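Local structure of DTDP-4-dehydrorhamnose reductase, rfbD ortholog (Clostridium acetobutylicum, 1VL0) at residues S196-A201 against I275-K280; V158-L163 against H217-G222; A54-F59 against A98-S103. The protein probably catalyses the NAD(P)H-dependent reduction of dTDP-6-deoxy-L-lyxo-4-hexulose to dTDP-L-rhamnose, and binds a reduced nicotinamide dinucleotide. One frame throughout, in Å; residues are numbered along the deposited sequence.

How the interactions relate
Interactions 1 and 2 adjoin, with centres about 8 Å apart, and their segments alternate along the chain. Two probable backbone hydrogen bonds join them: Arg277 O meets Lys221 N at 2.9 Å and Lys221 O meets Trp279 N at 3.1 Å. Interaction 2 reaches the cofactor directly, through Thr160 to Leu163 beside the nicotinamide; interaction 1 lies farther from it, the side chain of Val198 about 12 Å from the dinucleotide. Interaction 3 stands apart, its centre about 31 Å from that of interaction 1 and about 28 Å from that of interaction 2. It packs helices of the nucleotide-binding fold, the Val55 side chain about 8 Å from the cofactor.

Interaction 1: S196-A201 against I275-K280; sequences STVDLA and ITREWK
Arg277 grips the carboxylate of Asp199 side-on with two nitrogens, one to each oxygen. NH2 of Arg277 reaches OD1 of Asp199 at 3.0 Å in a nearly straight bond (171° at the hydrogen), while NE of Arg277 takes the syn lone pair of Asp199 OD2, also at 3.0 Å. Both oxygens lie near the guanidinium plane, but the two flat groups are turned 42° apart. From the backbone, Arg277 N approaches Asp199 OD2 from above the carboxylate plane at 3.1 Å. A bend at chi3 (-64°) folds the arginine chain back, which lets its backbone N and its NE meet the same oxygen. Ser282 OG is hydrogen-bonded to Asp199 OD1, and Glu285 forms a salt bridge with Arg277 NH2, extending the network onto helix 279-290.

The contact joins the first turn of helix 197-210 to the residues leading into helix 279-290, in the C-terminal part of this RmlD-type reductase. Ser196 is the N-cap of the former helix, its OG accepting from Val198 N at 3.2 Å. The nearby helix start would probably favour the negative charge of Asp199. On the buried side, Thr276 CG2 packs 4.2 Å from Asp199 CB, and Thr276 OG1 is hydrogen-bonded to Asp274 OD1 and Thr219 O.

Toward solvent the fit loosens. A water donates to Asp199 OD2 at 2.7 Å and to Ile275 O, bridging them. Exposed Ile275 is barely covered by residues 196-201 but packs on Arg202, Val203 and Lys206 later in the helix, and partly exposed Val198 offers CG1 obliquely to Arg277 NH2, 3.6 Å away.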
loop_
_atom_site.group_PDB
_atom_site.type_symbol
_atom_site.label_atom_id
_atom_site.label_comp_id
_atom_site.label_asym_id
_atom_site.label_seq_id
_atom_site.Cartn_x
_atom_site.Cartn_y
_atom_site.Cartn_z
ATOM N N SER A 196 -27.639 -10.375 6.498
ATOM C CA SER A 196 -28.597 -9.411 7.077
ATOM C C SER A 196 -27.813 -8.219 7.532
ATOM O O SER A 196 -26.740 -8.387 8.049
ATOM C CB SER A 196 -29.339 -10.017 8.309
ATOM O OG SER A 196 -30.216 -9.035 8.895
ATOM N N THR A 197 -28.378 -7.014 7.438
ATOM C CA THR A 197 -27.729 -5.825 7.997
ATOM C C THR A 197 -27.600 -5.876 9.504
ATOM O O THR A 197 -26.809 -5.149 10.111
ATOM C CB THR A 197 -28.496 -4.534 7.637
ATOM O OG1 THR A 197 -29.907 -4.687 7.930
ATOM C CG2 THR A 197 -28.412 -4.263 6.157
ATOM N N VAL A 198 -28.411 -6.688 10.149
ATOM C CA VAL A 198 -28.363 -6.768 11.606
ATOM C C VAL A 198 -27.009 -7.300 12.008
ATOM O O VAL A 198 -26.407 -6.804 12.935
ATOM C CB VAL A 198 -29.464 -7.719 12.158
ATOM C CG1 VAL A 198 -29.256 -8.022 13.668
ATOM C CG2 VAL A 198 -30.844 -7.108 11.883
ATOM N N ASP A 199 -26.572 -8.373 11.338
ATOM C CA ASP A 199 -25.271 -8.994 11.646
ATOM C C ASP A 199 -24.088 -8.109 11.217
ATOM O O ASP A 199 -23.073 -8.085 11.885
ATOM C CB ASP A 199 -25.166 -10.334 10.911
ATOM C CG ASP A 199 -26.179 -11.322 11.414
ATOM O OD1 ASP A 199 -27.330 -11.228 10.923
ATOM O OD2 ASP A 199 -25.917 -12.152 12.344
ATOM N N LEU A 200 -24.226 -7.446 10.059
ATOM C CA LEU A 200 -23.202 -6.577 9.543
ATOM C C LEU A 200 -22.996 -5.406 10.485
ATOM O O LEU A 200 -21.882 -5.062 10.825
ATOM C CB LEU A 200 -23.556 -6.089 8.125
ATOM C CG LEU A 200 -22.534 -5.095 7.498
ATOM C CD1 LEU A 200 -21.089 -5.623 7.460
ATOM C CD2 LEU A 200 -23.054 -4.740 6.106
ATOM N N ALA A 201 -24.090 -4.824 10.931
ATOM C CA ALA A 201 -24.022 -3.674 11.827
ATOM C C ALA A 201 -23.419 -3.994 13.198
ATOM O O ALA A 201 -22.713 -3.191 13.778
ATOM C CB ALA A 201 -25.408 -3.100 11.984
ATOM N N ILE A 275 -19.090 -13.308 15.162
ATOM C CA ILE A 275 -20.400 -13.223 15.772
ATOM C C ILE A 275 -21.567 -13.275 14.819
ATOM O O ILE A 275 -22.681 -13.158 15.255
ATOM C CB ILE A 275 -20.484 -11.954 16.635
ATOM C CG1 ILE A 275 -20.280 -10.672 15.803
ATOM C CG2 ILE A 275 -19.454 -12.030 17.766
ATOM C CD1 ILE A 275 -20.851 -9.450 16.460
ATOM N N THR A 276 -21.344 -13.419 13.511
ATOM C CA THR A 276 -22.469 -13.525 12.584
ATOM C C THR A 276 -23.203 -14.837 12.802
ATOM O O THR A 276 -22.664 -15.782 13.342
ATOM C CB THR A 276 -22.072 -13.432 11.104
ATOM O OG1 THR A 276 -21.117 -14.459 10.764
ATOM C CG2 THR A 276 -21.393 -12.134 10.808
ATOM N N ARG A 277 -24.451 -14.878 12.365
ATOM C CA ARG A 277 -25.249 -16.061 12.528
ATOM C C ARG A 277 -25.346 -16.794 11.217
ATOM O O ARG A 277 -25.031 -16.267 10.151
ATOM C CB ARG A 277 -26.661 -15.695 13.009
ATOM C CG ARG A 277 -26.692 -15.079 14.376
ATOM C CD ARG A 277 -27.973 -14.436 14.700
ATOM N NE ARG A 277 -28.230 -13.313 13.814
ATOM C CZ ARG A 277 -29.303 -12.562 13.847
ATOM N NH1 ARG A 277 -30.265 -12.804 14.719
ATOM N NH2 ARG A 277 -29.405 -11.550 13.012
ATOM N N GLU A 278 -25.788 -18.029 11.318
ATOM C CA GLU A 278 -26.098 -18.855 10.142
ATOM C C GLU A 278 -27.146 -18.116 9.312
ATOM O O GLU A 278 -28.090 -17.535 9.856
ATOM C CB GLU A 278 -26.670 -20.206 10.601
ATOM C CG GLU A 278 -25.680 -21.154 11.247
ATOM C CD GLU A 278 -24.669 -21.704 10.264
ATOM O OE1 GLU A 278 -24.974 -21.787 9.027
ATOM O OE2 GLU A 278 -23.560 -22.046 10.750
ATOM N N TRP A 279 -26.999 -18.189 7.989
ATOM C CA TRP A 279 -27.767 -17.350 7.124
ATOM C C TRP A 279 -29.262 -17.588 7.270
ATOM O O TRP A 279 -30.041 -16.667 7.276
ATOM C CB TRP A 279 -27.275 -17.500 5.688
ATOM C CG TRP A 279 -27.577 -18.758 4.946
ATOM C CD1 TRP A 279 -26.773 -19.858 4.825
ATOM C CD2 TRP A 279 -28.734 -19.019 4.141
ATOM N NE1 TRP A 279 -27.361 -20.789 4.004
ATOM C CE2 TRP A 279 -28.571 -20.314 3.575
ATOM C CE3 TRP A 279 -29.909 -18.309 3.858
ATOM C CZ2 TRP A 279 -29.535 -20.901 2.744
ATOM C CZ3 TRP A 279 -30.837 -18.857 3.047
ATOM C CH2 TRP A 279 -30.644 -20.167 2.469
ATOM N N LYS A 280 -29.669 -18.821 7.485
ATOM C CA LYS A 280 -31.115 -19.118 7.604
ATOM C C LYS A 280 -31.750 -18.528 8.849
ATOM O O LYS A 280 -32.912 -18.139 8.849
ATOM C CB LYS A 280 -31.333 -20.622 7.572
ATOM C CG LYS A 280 -31.181 -21.195 6.157
ATOM C CD LYS A 280 -31.431 -22.657 6.163
ATOM C CE LYS A 280 -31.293 -23.245 4.760
ATOM N NZ LYS A 280 -31.517 -24.712 4.842
HETATM O O HOH W 1 -25.105 -11.291 14.756
#

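Interaction 2: V158-L163 against H217-G222. With NAI (1,4-dihydronicotinamide adenine dinucleotide), chain D.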
loop_
_atom_site.group_PDB
_atom_site.type_symbol
_atom_site.label_atom_id
_atom_site.label_comp_id
_atom_site.label_asym_id
_atom_site.label_seq_id
_atom_site.Cartn_x
_atom_site.Cartn_y
_atom_site.Cartn_z
ATOM N N VAL A 158 -14.725 -3.226 5.781
ATOM C CA VAL A 158 -15.613 -4.357 6.049
ATOM C C VAL A 158 -16.335 -4.763 4.755
ATOM O O VAL A 158 -17.183 -3.999 4.246
ATOM C CB VAL A 158 -16.624 -4.042 7.152
ATOM C CG1 VAL A 158 -17.483 -5.295 7.480
ATOM C CG2 VAL A 158 -15.896 -3.524 8.456
ATOM N N ARG A 159 -15.898 -5.876 4.162
ATOM C CA ARG A 159 -16.464 -6.382 2.919
ATOM C C ARG A 159 -17.684 -7.207 3.211
ATOM O O ARG A 159 -17.648 -8.120 4.024
ATOM C CB ARG A 159 -15.455 -7.237 2.131
ATOM C CG ARG A 159 -14.164 -6.542 1.819
ATOM C CD ARG A 159 -13.355 -7.311 0.797
ATOM N NE ARG A 159 -12.089 -6.644 0.475
ATOM C CZ ARG A 159 -10.887 -7.189 0.460
ATOM N NH1 ARG A 159 -10.695 -8.465 0.756
ATOM N NH2 ARG A 159 -9.855 -6.416 0.138
ATOM N N THR A 160 -18.770 -6.923 2.513
ATOM C CA THR A 160 -19.963 -7.713 2.680
ATOM C C THR A 160 -20.554 -8.148 1.324
ATOM O O THR A 160 -19.960 -7.888 0.276
ATOM C CB THR A 160 -20.974 -7.006 3.569
ATOM O OG1 THR A 160 -22.022 -7.941 3.909
ATOM C CG2 THR A 160 -21.669 -5.867 2.868
ATOM N N ALA A 161 -21.691 -8.853 1.356
ATOM C CA ALA A 161 -22.272 -9.414 0.131
ATOM C C ALA A 161 -23.721 -9.796 0.360
ATOM O O ALA A 161 -24.124 -10.056 1.504
ATOM C CB ALA A 161 -21.490 -10.673 -0.298
ATOM N N TRP A 162 -24.485 -9.826 -0.736
ATOM C CA TRP A 162 -25.846 -10.393 -0.753
ATOM C C TRP A 162 -26.629 -9.797 0.399
ATOM O O TRP A 162 -27.243 -10.503 1.202
ATOM C CB TRP A 162 -25.785 -11.900 -0.628
ATOM C CG TRP A 162 -25.205 -12.603 -1.790
ATOM C CD1 TRP A 162 -24.256 -12.139 -2.683
ATOM C CD2 TRP A 162 -25.486 -13.947 -2.186
ATOM N NE1 TRP A 162 -23.949 -13.118 -3.602
ATOM C CE2 TRP A 162 -24.711 -14.223 -3.342
ATOM C CE3 TRP A 162 -26.365 -14.924 -1.726
ATOM C CZ2 TRP A 162 -24.782 -15.434 -4.014
ATOM C CZ3 TRP A 162 -26.416 -16.101 -2.366
ATOM C CH2 TRP A 162 -25.635 -16.361 -3.513
ATOM N N LEU A 163 -26.626 -8.481 0.472
ATOM C CA LEU A 163 -27.079 -7.800 1.677
ATOM C C LEU A 163 -28.566 -7.407 1.653
ATOM O O LEU A 163 -29.060 -6.810 0.687
ATOM C CB LEU A 163 -26.246 -6.532 1.882
ATOM C CG LEU A 163 -26.444 -5.802 3.186
ATOM C CD1 LEU A 163 -25.934 -6.616 4.341
ATOM C CD2 LEU A 163 -25.767 -4.427 3.121
ATOM N N HIS A 217 -13.821 -9.444 6.300
ATOM C CA HIS A 217 -15.012 -9.989 5.654
ATOM C C HIS A 217 -16.123 -10.178 6.676
ATOM O O HIS A 217 -15.895 -10.580 7.820
ATOM C CB HIS A 217 -14.669 -11.345 5.022
ATOM C CG HIS A 217 -13.756 -11.236 3.851
ATOM N ND1 HIS A 217 -13.194 -12.340 3.230
ATOM C CD2 HIS A 217 -13.261 -10.147 3.214
ATOM C CE1 HIS A 217 -12.452 -11.921 2.220
ATOM N NE2 HIS A 217 -12.458 -10.603 2.200
ATOM N N CYS A 218 -17.344 -9.822 6.278
ATOM C CA CYS A 218 -18.509 -9.945 7.137
ATOM C C CYS A 218 -19.748 -10.299 6.336
ATOM O O CYS A 218 -20.507 -9.406 5.911
ATOM C CB CYS A 218 -18.759 -8.652 7.913
ATOM S SG CYS A 218 -20.084 -8.954 9.088
ATOM N N THR A 219 -19.900 -11.604 6.075
ATOM C CA THR A 219 -21.150 -12.177 5.673
ATOM C C THR A 219 -21.641 -13.181 6.764
ATOM O O THR A 219 -20.889 -13.611 7.656
ATOM C CB THR A 219 -21.029 -12.885 4.308
ATOM O OG1 THR A 219 -20.048 -13.934 4.370
ATOM C CG2 THR A 219 -20.531 -11.936 3.257
ATOM N N CYS A 220 -22.912 -13.567 6.644
ATOM C CA CYS A 220 -23.469 -14.554 7.535
ATOM C C CYS A 220 -22.765 -15.909 7.344
ATOM O O CYS A 220 -22.061 -16.135 6.351
ATOM C CB CYS A 220 -25.016 -14.628 7.381
ATOM S SG CYS A 220 -25.960 -13.267 8.231
ATOM N N LYS A 221 -22.906 -16.804 8.318
ATOM C CA LYS A 221 -22.275 -18.131 8.206
ATOM C C LYS A 221 -22.983 -18.991 7.196
ATOM O O LYS A 221 -24.189 -18.832 6.968
ATOM C CB LYS A 221 -22.253 -18.838 9.547
ATOM C CG LYS A 221 -21.501 -18.135 10.636
ATOM C CD LYS A 221 -21.574 -19.011 11.892
ATOM C CE LYS A 221 -21.284 -18.325 13.195
ATOM N NZ LYS A 221 -20.092 -17.642 13.122
ATOM N N GLY A 222 -22.244 -19.908 6.568
ATOM C CA GLY A 222 -22.829 -20.820 5.618
ATOM C C GLY A 222 -22.593 -20.424 4.174
ATOM O O GLY A 222 -21.830 -19.505 3.877
HETATM P PA NAI D . -28.142 1.328 -0.123
HETATM O O1A NAI D . -28.147 1.367 -1.625
HETATM O O2A NAI D . -29.376 0.702 0.480
HETATM O O5B NAI D . -27.834 2.822 0.374
HETATM C C5B NAI D . -26.706 3.476 -0.174
HETATM C C4B NAI D . -26.791 4.981 0.043
HETATM O O4B NAI D . -25.868 5.641 -0.821
HETATM C C3B NAI D . -28.137 5.622 -0.290
HETATM O O3B NAI D . -28.757 6.111 0.884
HETATM C C2B NAI D . -27.738 6.745 -1.259
HETATM O O2B NAI D . -28.597 7.878 -1.265
HETATM C C1B NAI D . -26.302 6.987 -0.785
HETATM N N9A NAI D . -25.453 7.914 -1.558
HETATM C C8A NAI D . -25.302 7.900 -2.916
HETATM N N7A NAI D . -24.477 8.908 -3.261
HETATM C C5A NAI D . -24.100 9.596 -2.158
HETATM C C6A NAI D . -23.273 10.707 -1.985
HETATM N N6A NAI D . -22.705 11.306 -3.021
HETATM N N1A NAI D . -23.062 11.197 -0.717
HETATM C C2A NAI D . -23.664 10.573 0.381
HETATM N N3A NAI D . -24.501 9.499 0.213
HETATM C C4A NAI D . -24.715 8.988 -1.051
HETATM O O3 NAI D . -26.796 0.593 0.347
HETATM P PN NAI D . -26.671 -0.765 1.220
HETATM O O1N NAI D . -26.724 -0.466 2.664
HETATM O O2N NAI D . -27.444 -1.826 0.535
HETATM O O5D NAI D . -25.083 -1.006 1.024
HETATM C C5D NAI D . -24.201 -0.617 2.068
HETATM C C4D NAI D . -22.785 -0.950 1.675
HETATM O O4D NAI D . -22.629 -2.360 1.409
HETATM C C3D NAI D . -22.331 -0.195 0.427
HETATM O O3D NAI D . -21.096 0.362 0.776
HETATM C C2D NAI D . -22.200 -1.255 -0.667
HETATM O O2D NAI D . -21.198 -1.058 -1.659
HETATM C C1D NAI D . -21.902 -2.493 0.186
HETATM N N1N NAI D . -22.319 -3.750 -0.434
HETATM C C2N NAI D . -23.663 -4.037 -0.516
HETATM C C3N NAI D . -24.038 -5.253 -1.086
HETATM C C7N NAI D . -25.456 -5.472 -1.521
HETATM O O7N NAI D . -25.848 -6.791 -1.796
HETATM N N7N NAI D . -26.302 -4.440 -1.634
HETATM C C4N NAI D . -23.060 -6.143 -1.550
HETATM C C5N NAI D . -21.702 -5.835 -1.460
HETATM C C6N NAI D . -21.366 -4.612 -0.890
#
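Arg159 and His217 form a parallel beta bridge, their CA atoms 4.8 Å apart, where strand 155-164 meets the end of strand 214-217 in the Rossmann-type sheet. Cys218 N donates to Arg159 O at 2.8 Å, nearly in line with the carbonyl. One residue on, the side chain takes over: Thr160 OG1, placed anti to its backbone N (chi1 -169°), donates to Cys218 O at 2.9 Å.

Arg159 and His217 project from the same face of the sheet. The extended arginine runs past the imidazole, and its NH1 donates to His217 NE2 at 3.1 Å. Each group meets the other at an edge, with planes 46° apart. Glu145 forms a salt bridge with Arg159 NH2, giving the buried guanidinium a charged partner. Apolar contacts flank these bonds: Val158 CG1 lies 3.6 Å from Cys218 CB, and Thr219 CG2 3.9 Å from Ala161 CB.

Beyond the bridge, Thr160 to Leu163 line the nicotinamide pocket. Ala161 CA sits 3.8 Å from C4N of the dinucleotide, the carbon that carries the hydride in reduced nicotinamide, and Leu163 N donates to its carboxamide O7N at 2.9 Å, almost straight at 174°.

Interaction 3: A54-F59 against A98-S103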
loop_
_atom_site.group_PDB
_atom_site.type_symbol
_atom_site.label_atom_id
_atom_site.label_comp_id
_atom_site.label_asym_id
_atom_site.label_seq_id
_atom_site.Cartn_x
_atom_site.Cartn_y
_atom_site.Cartn_z
ATOM N N ALA A 54 -16.736 20.475 0.415
ATOM C CA ALA A 54 -17.886 20.291 1.294
ATOM C C ALA A 54 -17.537 19.298 2.402
ATOM O O ALA A 54 -17.818 19.521 3.600
ATOM C CB ALA A 54 -19.093 19.782 0.473
ATOM N N VAL A 55 -16.933 18.168 2.002
ATOM C CA VAL A 55 -16.525 17.165 2.983
ATOM C C VAL A 55 -15.523 17.711 4.028
ATOM O O VAL A 55 -15.709 17.508 5.246
ATOM C CB VAL A 55 -15.971 15.950 2.323
ATOM C CG1 VAL A 55 -15.376 15.035 3.362
ATOM C CG2 VAL A 55 -17.062 15.229 1.575
ATOM N N ASN A 56 -14.501 18.436 3.569
ATOM C CA ASN A 56 -13.525 19.041 4.478
ATOM C C ASN A 56 -14.168 19.985 5.476
ATOM O O ASN A 56 -13.881 19.930 6.653
ATOM C CB ASN A 56 -12.398 19.782 3.727
ATOM C CG ASN A 56 -11.550 18.859 2.856
ATOM O OD1 ASN A 56 -11.614 17.638 2.956
ATOM N ND2 ASN A 56 -10.766 19.457 1.970
ATOM N N LYS A 57 -15.032 20.855 4.984
ATOM C CA LYS A 57 -15.701 21.825 5.835
ATOM C C LYS A 57 -16.553 21.151 6.898
ATOM O O LYS A 57 -16.558 21.547 8.046
ATOM C CB LYS A 57 -16.586 22.735 4.981
ATOM C CG LYS A 57 -17.140 23.934 5.750
ATOM C CD LYS A 57 -18.513 24.347 5.253
ATOM C CE LYS A 57 -18.434 25.181 4.004
ATOM N NZ LYS A 57 -18.385 26.628 4.358
ATOM N N PHE A 58 -17.296 20.143 6.494
ATOM C CA PHE A 58 -18.185 19.408 7.395
ATOM C C PHE A 58 -17.378 18.789 8.542
ATOM O O PHE A 58 -17.692 18.962 9.722
ATOM C CB PHE A 58 -18.919 18.313 6.606
ATOM C CG PHE A 58 -20.054 17.686 7.349
ATOM C CD1 PHE A 58 -19.810 16.673 8.281
ATOM C CD2 PHE A 58 -21.376 18.104 7.122
ATOM C CE1 PHE A 58 -20.848 16.076 8.969
ATOM C CE2 PHE A 58 -22.421 17.505 7.798
ATOM C CZ PHE A 58 -22.160 16.493 8.724
ATOM N N PHE A 59 -16.320 18.069 8.188
ATOM C CA PHE A 59 -15.469 17.465 9.229
ATOM C C PHE A 59 -14.806 18.492 10.144
ATOM O O PHE A 59 -14.716 18.291 11.344
ATOM C CB PHE A 59 -14.411 16.608 8.587
ATOM C CG PHE A 59 -14.881 15.208 8.284
ATOM C CD1 PHE A 59 -15.790 14.968 7.272
ATOM C CD2 PHE A 59 -14.426 14.136 9.026
ATOM C CE1 PHE A 59 -16.194 13.636 6.972
ATOM C CE2 PHE A 59 -14.878 12.850 8.779
ATOM C CZ PHE A 59 -15.746 12.609 7.743
ATOM N N ALA A 98 -11.861 9.668 4.151
ATOM C CA ALA A 98 -10.682 9.160 4.841
ATOM C C ALA A 98 -9.693 10.268 5.209
ATOM O O ALA A 98 -9.218 10.342 6.374
ATOM C CB ALA A 98 -10.008 8.063 4.017
ATOM N N ALA A 99 -9.424 11.164 4.257
ATOM C CA ALA A 99 -8.509 12.271 4.472
ATOM C C ALA A 99 -9.083 13.321 5.414
ATOM O O ALA A 99 -8.356 13.839 6.257
ATOM C CB ALA A 99 -8.183 12.938 3.178
ATOM N N ALA A 100 -10.365 13.615 5.251
ATOM C CA ALA A 100 -11.043 14.616 6.094
ATOM C C ALA A 100 -11.075 14.083 7.517
ATOM O O ALA A 100 -10.860 14.802 8.443
ATOM C CB ALA A 100 -12.429 14.881 5.574
ATOM N N ALA A 101 -11.385 12.801 7.671
ATOM C CA ALA A 101 -11.296 12.130 8.965
ATOM C C ALA A 101 -9.911 12.273 9.563
ATOM O O ALA A 101 -9.767 12.723 10.699
ATOM C CB ALA A 101 -11.697 10.653 8.854
ATOM N N TYR A 102 -8.892 11.864 8.829
ATOM C CA TYR A 102 -7.510 12.022 9.272
ATOM C C TYR A 102 -7.163 13.411 9.807
ATOM O O TYR A 102 -6.510 13.544 10.816
ATOM C CB TYR A 102 -6.528 11.638 8.163
ATOM C CG TYR A 102 -5.091 11.680 8.625
ATOM C CD1 TYR A 102 -4.560 10.655 9.377
ATOM C CD2 TYR A 102 -4.270 12.789 8.345
ATOM C CE1 TYR A 102 -3.244 10.702 9.828
ATOM C CE2 TYR A 102 -2.965 12.862 8.814
ATOM C CZ TYR A 102 -2.449 11.809 9.557
ATOM O OH TYR A 102 -1.158 11.808 10.037
ATOM N N SER A 103 -7.623 14.440 9.118
ATOM C CA SER A 103 -7.358 15.809 9.508
ATOM C C SER A 103 -7.895 16.133 10.872
ATOM O O SER A 103 -7.323 16.980 11.518
ATOM C CB SER A 103 -7.925 16.785 8.470
ATOM O OG SER A 103 -7.194 16.597 7.245
#
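Beside Ala100, which meets Val55 and Phe59 of helix 52-62, and Ala101, which meets Phe59, the carbonyl oxygen of Ala98 is gripped twice: by Tyr102 N at 2.9 Å, within helix 83-104, and by the side-chain amide Asn152 ND2. The interface itself is largely apolar and centres on the methyl of Ala100. This CB sits over one face of the Phe59 ring, 3.9 Å from the centroid and offset toward the rim, in a CH-pi contact. Val55 touches the same methyl with CG1, at 3.7 Å; held anti to the backbone N (chi1 172°), that branch is the one that reaches the methyl, one turn before Phe59. Asn56 adds OD1, 3.9 Å from Ala100 CB, so three side chains of one helix converge on a single alanine.

Segments 54-59 and 98-103 run in roughly the same direction, 29° between their axes, which approach to 9.1 Å. They belong to neighbouring crossover helices of a Rossmann-type fold: helix 52-62 links strands 37-42 and 66-69, and helix 83-104, after the short helix 76-81, lies in the connection from strand 66-69 to strand 107-113. Farther along the Phe59 ring, CE2 meets CB of Ala101 at 3.9 Å. Leu97 and Val104 of helix 83-104 extend the apolar surround of Phe59, and Leu16 of strand 13-18 also touches it, tying the pair to the sheet.

Residues of the same helix also meet other subunits. Tyr102 packs on Tyr102 of the second and of the third subunit, and Ser103 OG is hydrogen-bonded to Lys154 NZ of the second subunit.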